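Side-chain contacts in prolyl-ACP dehydrogenase (PDB 4IRN), which probably oxidises prolyl groups carried on an acyl carrier protein, using FAD, in the biosynthesis of the cyanotoxin anatoxin-a: residues A[77-80]-A[81-84]; A[308-312]-A[313-317]; A[362-365]-A[366-370]. One frame throughout, in Å; residues are numbered along the deposited sequence.

Contact 1: A[77-80]-A[81-84]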
ATOM      1  N   TRP A  77      -5.507  -9.279 -37.514  1.00 23.66           N
ATOM      2  CA  TRP A  77      -6.731  -9.967 -37.088  1.00 24.12           C
ATOM      3  C   TRP A  77      -6.951 -11.179 -37.990  1.00 29.12           C
ATOM      4  O   TRP A  77      -7.188 -12.280 -37.480  1.00 29.18           O
ATOM      5  CB  TRP A  77      -7.957  -9.025 -37.145  1.00 23.26           C
ATOM      6  CG  TRP A  77      -9.265  -9.656 -36.727  1.00 24.61           C
ATOM      7  CD1 TRP A  77     -10.000 -10.566 -37.430  1.00 27.67           C
ATOM      8  CD2 TRP A  77     -10.005  -9.399 -35.517  1.00 24.70           C
ATOM      9  NE1 TRP A  77     -11.128 -10.918 -36.721  1.00 27.10           N
ATOM     10  CE2 TRP A  77     -11.162 -10.213 -35.550  1.00 28.81           C
ATOM     11  CE3 TRP A  77      -9.809  -8.546 -34.412  1.00 26.15           C
ATOM     12  CZ2 TRP A  77     -12.101 -10.228 -34.508  1.00 28.44           C
ATOM     13  CZ3 TRP A  77     -10.759  -8.545 -33.397  1.00 27.83           C
ATOM     14  CH2 TRP A  77     -11.888  -9.376 -33.445  1.00 28.51           C
ATOM     15  N   GLN A  78      -6.871 -10.959 -39.327  1.00 26.20           N
ATOM     16  CA  GLN A  78      -7.011 -11.969 -40.385  1.00 25.77           C
ATOM     17  C   GLN A  78      -5.999 -13.101 -40.230  1.00 28.10           C
ATOM     18  O   GLN A  78      -6.375 -14.262 -40.318  1.00 27.96           O
ATOM     19  CB  GLN A  78      -6.866 -11.325 -41.774  1.00 27.27           C
ATOM     20  CG  GLN A  78      -8.059 -10.479 -42.245  1.00 47.07           C
ATOM     21  CD  GLN A  78      -7.738  -9.541 -43.416  1.00 75.01           C
ATOM     22  OE1 GLN A  78      -6.643  -9.548 -43.992  1.00 72.08           O
ATOM     23  NE2 GLN A  78      -8.606  -8.563 -43.659  1.00 68.59           N
ATOM     24  N   LYS A  79      -4.731 -12.763 -39.964  1.00 23.39           N
ATOM     25  CA  LYS A  79      -3.634 -13.721 -39.762  1.00 22.84           C
ATOM     26  C   LYS A  79      -3.837 -14.586 -38.521  1.00 26.34           C
ATOM     27  O   LYS A  79      -3.543 -15.781 -38.562  1.00 26.10           O
ATOM     28  CB  LYS A  79      -2.264 -13.021 -39.729  1.00 24.40           C
ATOM     29  CG  LYS A  79      -1.759 -12.624 -41.098  1.00 32.71           C
ATOM     30  CD  LYS A  79      -0.338 -12.114 -41.032  1.00 46.09           C
ATOM     31  CE  LYS A  79       0.187 -11.666 -42.371  1.00 64.70           C
ATOM     32  NZ  LYS A  79       0.587 -12.829 -43.205  1.00 79.22           N
ATOM     33  N   CYS A  80      -4.363 -13.987 -37.439  1.00 22.02           N
ATOM     34  CA  CYS A  80      -4.674 -14.668 -36.185  1.00 21.56           C
ATOM     35  C   CYS A  80      -5.804 -15.684 -36.371  1.00 25.36           C
ATOM     36  O   CYS A  80      -5.723 -16.787 -35.832  1.00 25.47           O
ATOM     37  CB  CYS A  80      -5.002 -13.662 -35.087  1.00 21.46           C
ATOM     38  SG  CYS A  80      -3.544 -12.887 -34.346  1.00 25.16           S
ATOM     39  N   SER A  81      -6.838 -15.320 -37.162  1.00 21.53           N
ATOM     40  CA  SER A  81      -7.973 -16.200 -37.485  1.00 21.09           C
ATOM     41  C   SER A  81      -7.525 -17.382 -38.350  1.00 24.69           C
ATOM     42  O   SER A  81      -8.034 -18.488 -38.160  1.00 23.82           O
ATOM     43  CB  SER A  81      -9.094 -15.427 -38.174  1.00 23.77           C
ATOM     44  OG  SER A  81     -10.229 -16.261 -38.350  1.00 28.52           O
ATOM     45  N   GLU A  82      -6.562 -17.144 -39.287  1.00 21.15           N
ATOM     46  CA  GLU A  82      -5.960 -18.162 -40.156  1.00 20.43           C
ATOM     47  C   GLU A  82      -5.180 -19.158 -39.283  1.00 21.86           C
ATOM     48  O   GLU A  82      -5.211 -20.360 -39.557  1.00 22.38           O
ATOM     49  CB  GLU A  82      -5.006 -17.522 -41.178  1.00 22.07           C
ATOM     50  CG  GLU A  82      -5.678 -16.838 -42.354  1.00 36.41           C
ATOM     51  CD  GLU A  82      -4.821 -15.808 -43.077  1.00 70.53           C
ATOM     52  OE1 GLU A  82      -3.596 -16.035 -43.228  1.00 67.50           O
ATOM     53  OE2 GLU A  82      -5.385 -14.776 -43.509  1.00 68.49           O
ATOM     54  N   PHE A  83      -4.500 -18.653 -38.222  1.00 15.83           N
ATOM     55  CA  PHE A  83      -3.722 -19.460 -37.275  1.00 14.99           C
ATOM     56  C   PHE A  83      -4.654 -20.312 -36.420  1.00 19.08           C
ATOM     57  O   PHE A  83      -4.306 -21.448 -36.084  1.00 18.29           O
ATOM     58  CB  PHE A  83      -2.801 -18.580 -36.414  1.00 16.29           C
ATOM     59  CG  PHE A  83      -1.755 -19.346 -35.629  1.00 17.77           C
ATOM     60  CD1 PHE A  83      -1.988 -19.723 -34.312  1.00 20.70           C
ATOM     61  CD2 PHE A  83      -0.526 -19.673 -36.201  1.00 19.87           C
ATOM     62  CE1 PHE A  83      -1.021 -20.432 -33.586  1.00 21.61           C
ATOM     63  CE2 PHE A  83       0.440 -20.380 -35.474  1.00 22.78           C
ATOM     64  CZ  PHE A  83       0.185 -20.755 -34.171  1.00 20.98           C
ATOM     65  N   GLY A  84      -5.835 -19.764 -36.115  1.00 15.69           N
ATOM     66  CA  GLY A  84      -6.883 -20.439 -35.362  1.00 15.45           C
ATOM     67  C   GLY A  84      -7.260 -19.833 -34.030  1.00 19.80           C
ATOM     68  O   GLY A  84      -8.084 -20.420 -33.330  1.00 21.41           O
TER
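Glu82 folds back along the helix surface towards Gln78 and Lys79, one turn earlier, at the solvent-facing side of the last turns of helix 74-83. Its CG stands opposite the carbonyl carbon and beside the backbone N (chi1 -77°), and from there the extended chain runs back alongside the backbone, with CG 3.4 Å from Gln78 O. The carboxylate stays loose: OE2 is 4.1 Å from Gln78 CB, and OE1 is 5.3 Å from Lys79 NZ, too far for a salt bridge although the opposite charges may attract weakly. Long polar chains suit this side because their ends can reach water. Order comes instead from the backbone, where Ser81 N bonds to Trp77 O, Glu82 N to Gln78 O and Phe83 N to Lys79 O. Gly84 N to Cys80 O at 3.0 Å closes the ladder, and the helix ends in a Schellman motif, Val85 N reaching back to Cys80 O and Gly84 N to Ser81 O. Gly84 is the C-prime residue; at its positive phi of 117° a side chain would run into the preceding carbonyl oxygen, which glycine avoids.

The opposite flank is buried and mostly apolar. Compact Cys80 touches Phe54 and Met124, and the broad indole of Trp77 meets His127 edge-to-face. Small Ser81 makes a weak hydrogen bond through OG to Cys152 O. Phe83 stacks on Phe54. Helix 74-83 thus lies against helix 118-138 through Trp77 and Cys80, and against helix 42-58 through Cys80 and Phe83.

Contact 2: A[308-312]-A[313-317]. With FAD (flavin-adenine dinucleotide), chain J.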
ATOM      1  N   PHE A 308      26.716   5.080 -10.576  1.00 15.71           N
ATOM      2  CA  PHE A 308      27.557   5.042  -9.366  1.00 15.12           C
ATOM      3  C   PHE A 308      28.561   3.843  -9.382  1.00 18.85           C
ATOM      4  O   PHE A 308      28.863   3.263  -8.330  1.00 18.60           O
ATOM      5  CB  PHE A 308      26.715   5.094  -8.064  1.00 16.58           C
ATOM      6  CG  PHE A 308      25.721   6.228  -7.963  1.00 17.67           C
ATOM      7  CD1 PHE A 308      26.088   7.452  -7.413  1.00 20.16           C
ATOM      8  CD2 PHE A 308      24.416   6.074  -8.420  1.00 19.52           C
ATOM      9  CE1 PHE A 308      25.171   8.508  -7.335  1.00 21.17           C
ATOM     10  CE2 PHE A 308      23.506   7.135  -8.360  1.00 22.03           C
ATOM     11  CZ  PHE A 308      23.879   8.336  -7.792  1.00 20.32           C
ATOM     12  N   GLY A 309      29.043   3.498 -10.585  1.00 14.24           N
ATOM     13  CA  GLY A 309      30.014   2.433 -10.811  1.00 14.12           C
ATOM     14  C   GLY A 309      29.497   1.007 -10.741  1.00 19.62           C
ATOM     15  O   GLY A 309      30.297   0.069 -10.699  1.00 18.58           O
ATOM     16  N   GLN A 310      28.171   0.820 -10.738  1.00 17.37           N
ATOM     17  CA  GLN A 310      27.568  -0.503 -10.724  1.00 17.33           C
ATOM     18  C   GLN A 310      26.216  -0.538 -11.446  1.00 21.47           C
ATOM     19  O   GLN A 310      25.650   0.521 -11.726  1.00 20.55           O
ATOM     20  CB  GLN A 310      27.482  -1.068  -9.298  1.00 18.69           C
ATOM     21  CG  GLN A 310      26.829  -0.146  -8.291  1.00 42.37           C
ATOM     22  CD  GLN A 310      26.540  -0.840  -6.976  1.00 64.51           C
ATOM     23  OE1 GLN A 310      27.369  -1.583  -6.419  1.00 57.38           O
ATOM     24  NE2 GLN A 310      25.357  -0.559  -6.431  1.00 59.97           N
ATOM     25  N   ALA A 311      25.708  -1.758 -11.760  1.00 17.79           N
ATOM     26  CA  ALA A 311      24.420  -1.927 -12.412  1.00 17.63           C
ATOM     27  C   ALA A 311      23.377  -1.460 -11.436  1.00 21.45           C
ATOM     28  O   ALA A 311      23.530  -1.681 -10.238  1.00 21.08           O
ATOM     29  CB  ALA A 311      24.183  -3.383 -12.769  1.00 18.25           C
ATOM     30  N   ILE A 312      22.327  -0.791 -11.944  1.00 16.69           N
ATOM     31  CA  ILE A 312      21.238  -0.237 -11.132  1.00 15.62           C
ATOM     32  C   ILE A 312      20.521  -1.282 -10.261  1.00 17.72           C
ATOM     33  O   ILE A 312      20.077  -0.950  -9.162  1.00 17.48           O
ATOM     34  CB  ILE A 312      20.262   0.666 -11.951  1.00 18.60           C
ATOM     35  CG1 ILE A 312      19.755  -0.062 -13.215  1.00 18.85           C
ATOM     36  CG2 ILE A 312      20.923   2.013 -12.306  1.00 18.26           C
ATOM     37  CD1 ILE A 312      18.330   0.220 -13.579  1.00 23.15           C
ATOM     38  N   GLY A 313      20.459  -2.528 -10.745  1.00 13.46           N
ATOM     39  CA  GLY A 313      19.875  -3.667 -10.041  1.00 13.33           C
ATOM     40  C   GLY A 313      20.620  -4.079  -8.782  1.00 17.52           C
ATOM     41  O   GLY A 313      20.105  -4.869  -8.001  1.00 17.80           O
ATOM     42  N   LYS A 314      21.827  -3.554  -8.581  1.00 13.09           N
ATOM     43  CA  LYS A 314      22.622  -3.790  -7.376  1.00 12.65           C
ATOM     44  C   LYS A 314      22.119  -2.947  -6.195  1.00 17.78           C
ATOM     45  O   LYS A 314      22.471  -3.230  -5.048  1.00 19.15           O
ATOM     46  CB  LYS A 314      24.132  -3.585  -7.631  1.00 14.44           C
ATOM     47  CG  LYS A 314      24.754  -4.587  -8.616  1.00 20.80           C
ATOM     48  CD  LYS A 314      24.891  -5.987  -8.026  1.00 25.62           C
ATOM     49  CE  LYS A 314      25.322  -6.982  -9.060  1.00 35.31           C
ATOM     50  NZ  LYS A 314      25.393  -8.353  -8.488  1.00 46.97           N
ATOM     51  N   PHE A 315      21.283  -1.923  -6.479  1.00 12.53           N
ATOM     52  CA  PHE A 315      20.635  -1.082  -5.475  1.00 10.88           C
ATOM     53  C   PHE A 315      19.296  -1.755  -5.169  1.00 15.03           C
ATOM     54  O   PHE A 315      18.525  -2.053  -6.093  1.00 15.45           O
ATOM     55  CB  PHE A 315      20.429   0.359  -5.982  1.00 12.18           C
ATOM     56  CG  PHE A 315      21.688   1.066  -6.428  1.00 13.81           C
ATOM     57  CD1 PHE A 315      22.609   1.543  -5.498  1.00 17.12           C
ATOM     58  CD2 PHE A 315      21.944   1.278  -7.780  1.00 15.86           C
ATOM     59  CE1 PHE A 315      23.769   2.208  -5.918  1.00 18.01           C
ATOM     60  CE2 PHE A 315      23.108   1.935  -8.198  1.00 18.53           C
ATOM     61  CZ  PHE A 315      24.008   2.399  -7.266  1.00 16.79           C
ATOM     62  N   GLN A 316      19.038  -2.027  -3.879  1.00 10.05           N
ATOM     63  CA  GLN A 316      17.831  -2.713  -3.414  1.00  9.34           C
ATOM     64  C   GLN A 316      16.487  -2.063  -3.768  1.00 11.49           C
ATOM     65  O   GLN A 316      15.485  -2.778  -3.903  1.00 10.06           O
ATOM     66  CB  GLN A 316      17.921  -3.033  -1.923  1.00 10.61           C
ATOM     67  CG  GLN A 316      18.949  -4.114  -1.605  1.00 10.02           C
ATOM     68  CD  GLN A 316      18.988  -4.492  -0.147  1.00 20.60           C
ATOM     69  OE1 GLN A 316      18.493  -3.777   0.738  1.00 23.66           O
ATOM     70  NE2 GLN A 316      19.562  -5.643   0.133  1.00  3.00           N
ATOM     71  N   LEU A 317      16.454  -0.731  -3.929  1.00  7.31           N
ATOM     72  CA  LEU A 317      15.206  -0.051  -4.296  1.00  7.54           C
ATOM     73  C   LEU A 317      14.777  -0.399  -5.728  1.00 13.04           C
ATOM     74  O   LEU A 317      13.573  -0.395  -6.019  1.00 12.31           O
ATOM     75  CB  LEU A 317      15.291   1.478  -4.105  1.00  7.40           C
ATOM     76  CG  LEU A 317      15.334   2.014  -2.669  1.00 11.24           C
ATOM     77  CD1 LEU A 317      15.594   3.499  -2.669  1.00 10.80           C
ATOM     78  CD2 LEU A 317      14.052   1.682  -1.897  1.00 12.47           C
TER
HETATM   79  PA  FAD J 400      19.154   6.695 -13.997  1.00 24.02           P
HETATM   80  O1A FAD J 400      20.386   7.243 -13.378  1.00 25.46           O
HETATM   81  O2A FAD J 400      19.255   6.074 -15.398  1.00 23.99           O
HETATM   82  O5B FAD J 400      18.426   5.680 -13.007  1.00 20.93           O
HETATM   83  C5B FAD J 400      18.056   4.353 -13.429  1.00 21.84           C
HETATM   84  C4B FAD J 400      17.185   3.851 -12.311  1.00 22.78           C
HETATM   85  O4B FAD J 400      18.009   3.351 -11.246  1.00 23.91           O
HETATM   86  C3B FAD J 400      16.274   4.930 -11.727  1.00 23.32           C
HETATM   87  O3B FAD J 400      14.914   4.549 -11.871  1.00 23.22           O
HETATM   88  C2B FAD J 400      16.695   5.090 -10.261  1.00 23.26           C
HETATM   89  O2B FAD J 400      15.552   4.899  -9.445  1.00 26.57           O
HETATM   90  C1B FAD J 400      17.661   3.932 -10.004  1.00 22.82           C
HETATM   91  N9A FAD J 400      18.890   4.322  -9.321  1.00 20.47           N
HETATM   92  C8A FAD J 400      20.001   4.908  -9.875  1.00 19.70           C
HETATM   93  N7A FAD J 400      20.940   5.218  -9.012  1.00 18.85           N
HETATM   94  C5A FAD J 400      20.413   4.800  -7.793  1.00 17.84           C
HETATM   95  C6A FAD J 400      20.919   4.841  -6.473  1.00 18.35           C
HETATM   96  N6A FAD J 400      22.081   5.396  -6.132  1.00 18.38           N
HETATM   97  N1A FAD J 400      20.146   4.319  -5.494  1.00 19.30           N
HETATM   98  C2A FAD J 400      18.958   3.810  -5.820  1.00 17.79           C
HETATM   99  N3A FAD J 400      18.380   3.728  -7.019  1.00 17.56           N
HETATM  100  C4A FAD J 400      19.157   4.240  -7.974  1.00 18.96           C
HETATM  101  N1  FAD J 400      17.986  17.195 -16.665  1.00 15.30           N
HETATM  102  C2  FAD J 400      18.664  18.396 -16.846  1.00 17.35           C
HETATM  103  O2  FAD J 400      19.847  18.522 -16.536  1.00 18.45           O
HETATM  104  N3  FAD J 400      18.019  19.482 -17.394  1.00 19.18           N
HETATM  105  C4  FAD J 400      16.705  19.508 -17.794  1.00 19.61           C
HETATM  106  O4  FAD J 400      16.229  20.537 -18.271  1.00 20.28           O
HETATM  107  C4X FAD J 400      15.983  18.239 -17.611  1.00 17.52           C
HETATM  108  N5  FAD J 400      14.728  18.176 -18.002  1.00 16.68           N
HETATM  109  C5X FAD J 400      14.066  16.957 -17.865  1.00 15.75           C
HETATM  110  C6  FAD J 400      12.729  16.882 -18.262  1.00 14.71           C
HETATM  111  C7  FAD J 400      12.001  15.704 -18.149  1.00 14.44           C
HETATM  112  C7M FAD J 400      10.544  15.689 -18.546  1.00 13.49           C
HETATM  113  C8  FAD J 400      12.633  14.550 -17.634  1.00 15.67           C
HETATM  114  C8M FAD J 400      11.895  13.241 -17.501  1.00 17.08           C
HETATM  115  C9  FAD J 400      13.965  14.621 -17.240  1.00 15.32           C
HETATM  116  C9A FAD J 400      14.698  15.805 -17.339  1.00 16.57           C
HETATM  117  N10 FAD J 400      16.057  15.917 -16.940  1.00 17.95           N
HETATM  118  C10 FAD J 400      16.714  17.116 -17.044  1.00 16.35           C
HETATM  119  C1' FAD J 400      16.766  14.703 -16.480  1.00 22.37           C
HETATM  120  C2' FAD J 400      16.143  14.176 -15.196  1.00 25.19           C
HETATM  121  O2' FAD J 400      16.605  14.920 -14.070  1.00 23.20           O
HETATM  122  C3' FAD J 400      16.404  12.677 -15.038  1.00 29.59           C
HETATM  123  O3' FAD J 400      15.196  11.927 -15.157  1.00 30.87           O
HETATM  124  C4' FAD J 400      17.154  12.283 -13.765  1.00 31.69           C
HETATM  125  O4' FAD J 400      18.440  12.894 -13.868  1.00 32.06           O
HETATM  126  C5' FAD J 400      17.290  10.779 -13.642  1.00 33.45           C
HETATM  127  O5' FAD J 400      17.682  10.367 -14.969  1.00 33.63           O
HETATM  128  P   FAD J 400      17.842   8.862 -15.333  1.00 32.50           P
HETATM  129  O1P FAD J 400      16.556   8.146 -15.444  1.00 33.54           O
HETATM  130  O2P FAD J 400      18.862   9.038 -16.441  1.00 33.85           O
HETATM  131  O3P FAD J 400      18.493   8.111 -14.081  1.00 28.74           O
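The adenine end of FAD is held by Phe315 and Phe308, with Gln310 behind Phe315, where a hairpin leads into helix 316-344. Phe315 offers one face to the adenine, whose C6A sits 3.7 Å above the centre of the phenyl ring. Gln310, its CG between the backbone N and the carbonyl carbon (chi1 52°), extends its amide over the opposite face, NE2 3.2 Å from Phe315 CE1 and offset toward the rim, with amide and ring planes 59° apart. The ring is sandwiched between base and amide, a place suited to a flat apolar side chain. Phe308 comes in obliquely, its ring plane 84° from that of Phe315, and brings CE2 within 3.2 Å of the adenine N6A.

Phe308 and Gly309, both at positive phi, form the type I' turn joining strands 306-307 and 310-311. A 3-10 turn follows: Lys314 N bonds to Ala311 O (3.0 Å) and Phe315 N to Ile312 O (3.1 Å), setting Phe315 at the helix N-cap. Branched Ile312 lays its CG2 3.4 Å from the ribose O4B. Phe308 packs on Ser169 of the third subunit, and that subunit also hydrogen-bonds this FAD, whereas Gln316 NE2 donates to N1A of another FAD.

Contact 3: A[362-365]-A[366-370]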
ATOM      1  N   GLU A 362      -5.074  -4.839 -11.747  1.00 15.44           N
ATOM      2  CA  GLU A 362      -4.305  -3.985 -10.844  1.00 15.24           C
ATOM      3  C   GLU A 362      -2.828  -4.337 -10.839  1.00 18.10           C
ATOM      4  O   GLU A 362      -1.991  -3.445 -10.736  1.00 18.28           O
ATOM      5  CB  GLU A 362      -4.867  -4.022  -9.429  1.00 16.84           C
ATOM      6  CG  GLU A 362      -6.180  -3.277  -9.283  1.00 33.53           C
ATOM      7  CD  GLU A 362      -6.903  -3.469  -7.959  1.00 69.31           C
ATOM      8  OE1 GLU A 362      -6.394  -4.172  -7.052  1.00 73.50           O
ATOM      9  OE2 GLU A 362      -7.984  -2.857  -7.819  1.00 66.16           O
ATOM     10  N   ALA A 363      -2.514  -5.639 -10.928  1.00 13.53           N
ATOM     11  CA  ALA A 363      -1.161  -6.163 -10.994  1.00 13.24           C
ATOM     12  C   ALA A 363      -0.464  -5.645 -12.264  1.00 18.46           C
ATOM     13  O   ALA A 363       0.698  -5.222 -12.203  1.00 19.02           O
ATOM     14  CB  ALA A 363      -1.206  -7.682 -11.006  1.00 13.87           C
ATOM     15  N   TRP A 364      -1.200  -5.638 -13.395  1.00 14.36           N
ATOM     16  CA  TRP A 364      -0.726  -5.165 -14.686  1.00 14.10           C
ATOM     17  C   TRP A 364      -0.354  -3.679 -14.666  1.00 16.22           C
ATOM     18  O   TRP A 364       0.726  -3.331 -15.134  1.00 13.91           O
ATOM     19  CB  TRP A 364      -1.758  -5.459 -15.791  1.00 13.29           C
ATOM     20  CG  TRP A 364      -1.240  -5.316 -17.199  1.00 14.75           C
ATOM     21  CD1 TRP A 364       0.069  -5.279 -17.602  1.00 17.83           C
ATOM     22  CD2 TRP A 364      -2.028  -5.220 -18.388  1.00 14.65           C
ATOM     23  NE1 TRP A 364       0.141  -5.134 -18.967  1.00 17.44           N
ATOM     24  CE2 TRP A 364      -1.130  -5.101 -19.477  1.00 18.76           C
ATOM     25  CE3 TRP A 364      -3.412  -5.196 -18.641  1.00 15.98           C
ATOM     26  CZ2 TRP A 364      -1.570  -4.979 -20.799  1.00 18.00           C
ATOM     27  CZ3 TRP A 364      -3.849  -5.082 -19.953  1.00 17.61           C
ATOM     28  CH2 TRP A 364      -2.934  -4.987 -21.016  1.00 18.34           C
ATOM     29  N   VAL A 365      -1.232  -2.825 -14.113  1.00 13.56           N
ATOM     30  CA  VAL A 365      -1.034  -1.371 -14.018  1.00 13.82           C
ATOM     31  C   VAL A 365       0.200  -1.059 -13.180  1.00 18.33           C
ATOM     32  O   VAL A 365       1.052  -0.284 -13.600  1.00 18.48           O
ATOM     33  CB  VAL A 365      -2.319  -0.661 -13.490  1.00 17.82           C
ATOM     34  CG1 VAL A 365      -2.040   0.769 -13.048  1.00 17.35           C
ATOM     35  CG2 VAL A 365      -3.430  -0.686 -14.531  1.00 17.75           C
ATOM     36  N   GLN A 366       0.300  -1.707 -12.016  1.00 14.74           N
ATOM     37  CA  GLN A 366       1.384  -1.562 -11.062  1.00 14.56           C
ATOM     38  C   GLN A 366       2.727  -1.971 -11.636  1.00 19.36           C
ATOM     39  O   GLN A 366       3.690  -1.221 -11.478  1.00 19.87           O
ATOM     40  CB  GLN A 366       1.050  -2.304  -9.757  1.00 16.24           C
ATOM     41  CG  GLN A 366       1.934  -1.945  -8.562  1.00 38.55           C
ATOM     42  CD  GLN A 366       2.055  -0.477  -8.260  1.00 51.17           C
ATOM     43  OE1 GLN A 366       1.058   0.219  -8.036  1.00 44.99           O
ATOM     44  NE2 GLN A 366       3.296   0.002  -8.208  1.00 38.64           N
ATOM     45  N   SER A 367       2.793  -3.132 -12.322  1.00 15.95           N
ATOM     46  CA  SER A 367       4.020  -3.639 -12.948  1.00 15.53           C
ATOM     47  C   SER A 367       4.488  -2.740 -14.094  1.00 20.91           C
ATOM     48  O   SER A 367       5.696  -2.544 -14.258  1.00 21.19           O
ATOM     49  CB  SER A 367       3.839  -5.074 -13.421  1.00 18.54           C
ATOM     50  OG  SER A 367       3.629  -5.951 -12.328  1.00 28.23           O
ATOM     51  N   CYS A 368       3.537  -2.157 -14.851  1.00 18.37           N
ATOM     52  CA  CYS A 368       3.812  -1.218 -15.946  1.00 18.97           C
ATOM     53  C   CYS A 368       4.448   0.051 -15.398  1.00 23.92           C
ATOM     54  O   CYS A 368       5.431   0.539 -15.950  1.00 23.53           O
ATOM     55  CB  CYS A 368       2.541  -0.899 -16.722  1.00 19.47           C
ATOM     56  SG  CYS A 368       2.025  -2.202 -17.865  1.00 23.65           S
ATOM     57  N   LEU A 369       3.881   0.571 -14.298  1.00 21.42           N
ATOM     58  CA  LEU A 369       4.340   1.766 -13.596  1.00 21.10           C
ATOM     59  C   LEU A 369       5.790   1.575 -13.112  1.00 21.59           C
ATOM     60  O   LEU A 369       6.616   2.467 -13.294  1.00 21.39           O
ATOM     61  CB  LEU A 369       3.383   2.065 -12.422  1.00 21.63           C
ATOM     62  CG  LEU A 369       3.664   3.302 -11.562  1.00 27.85           C
ATOM     63  CD1 LEU A 369       3.397   4.580 -12.332  1.00 28.71           C
ATOM     64  CD2 LEU A 369       2.823   3.285 -10.282  1.00 31.39           C
ATOM     65  N   GLU A 370       6.091   0.394 -12.548  1.00 15.67           N
ATOM     66  CA  GLU A 370       7.406   0.012 -12.034  1.00 14.79           C
ATOM     67  C   GLU A 370       8.444  -0.167 -13.147  1.00 18.42           C
ATOM     68  O   GLU A 370       9.600   0.207 -12.952  1.00 18.45           O
ATOM     69  CB  GLU A 370       7.305  -1.251 -11.179  1.00 15.90           C
ATOM     70  CG  GLU A 370       6.663  -1.005  -9.825  1.00 25.31           C
ATOM     71  CD  GLU A 370       6.458  -2.217  -8.935  1.00 38.89           C
ATOM     72  OE1 GLU A 370       6.679  -3.356  -9.401  1.00 27.16           O
ATOM     73  OE2 GLU A 370       6.050  -2.023  -7.767  1.00 39.10           O
TER
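Trp364 swings its indole opposite the backbone N (chi1 -166°), while Cys368, one turn on, sets SG opposite its own carbonyl carbon (chi1 -77°), and the two meet on one flank of helix 350-375. The sulfur approaches the pyrrole part of the indole at a slant, 3.7 Å from Trp364 NE1 and 44° off the normal of the five-membered ring. A compact, polarisable sulfur suits this sulfur-aromatic contact in a buried place, where Leu294 also presses on Cys368.

Such i to i+4 pairing follows the backbone bonds of the helix, as from Cys368 N to Trp364 O (3.1 Å). The helix belongs to the C-terminal helical bundle of the acyl-CoA dehydrogenase fold: Trp364 also packs on helix 285-304, and Val365 on helix 386-395.

On another flank the contacts become polar. Ser367 N bonds to Ala363 O at 3.0 Å, and Ser367 OG is hydrogen-bonded by Arg328 NH1. Gln366, bent at its second torsion, makes a weak bond from NE2 to Glu370 OE2 (3.4 Å). That carboxylate forms a salt bridge with Arg328 of helix 316-344, which may favour its charged form.

Contacts 2 and 3 both lie in the C-terminal domain; contact 2 leads into helix 316-344 and contact 3 lies on the next helix, 350-375, with nearest atoms about 8 Å apart. Contact 1 lies in the N-terminal domain, about 15 Å from contact 3 and 33 Å from contact 2 at the nearest atoms. They differ in their relation to the cofactor. In contact 2, Phe308, Ile312 and Phe315 touch the adenine and ribose of an FAD that is also bound by the third subunit, so that site is built at a subunit interface. The other two stand back: the side chains of Trp77 and Glu362 are about 11 Å and 10 Å, respectively, from a bound FAD.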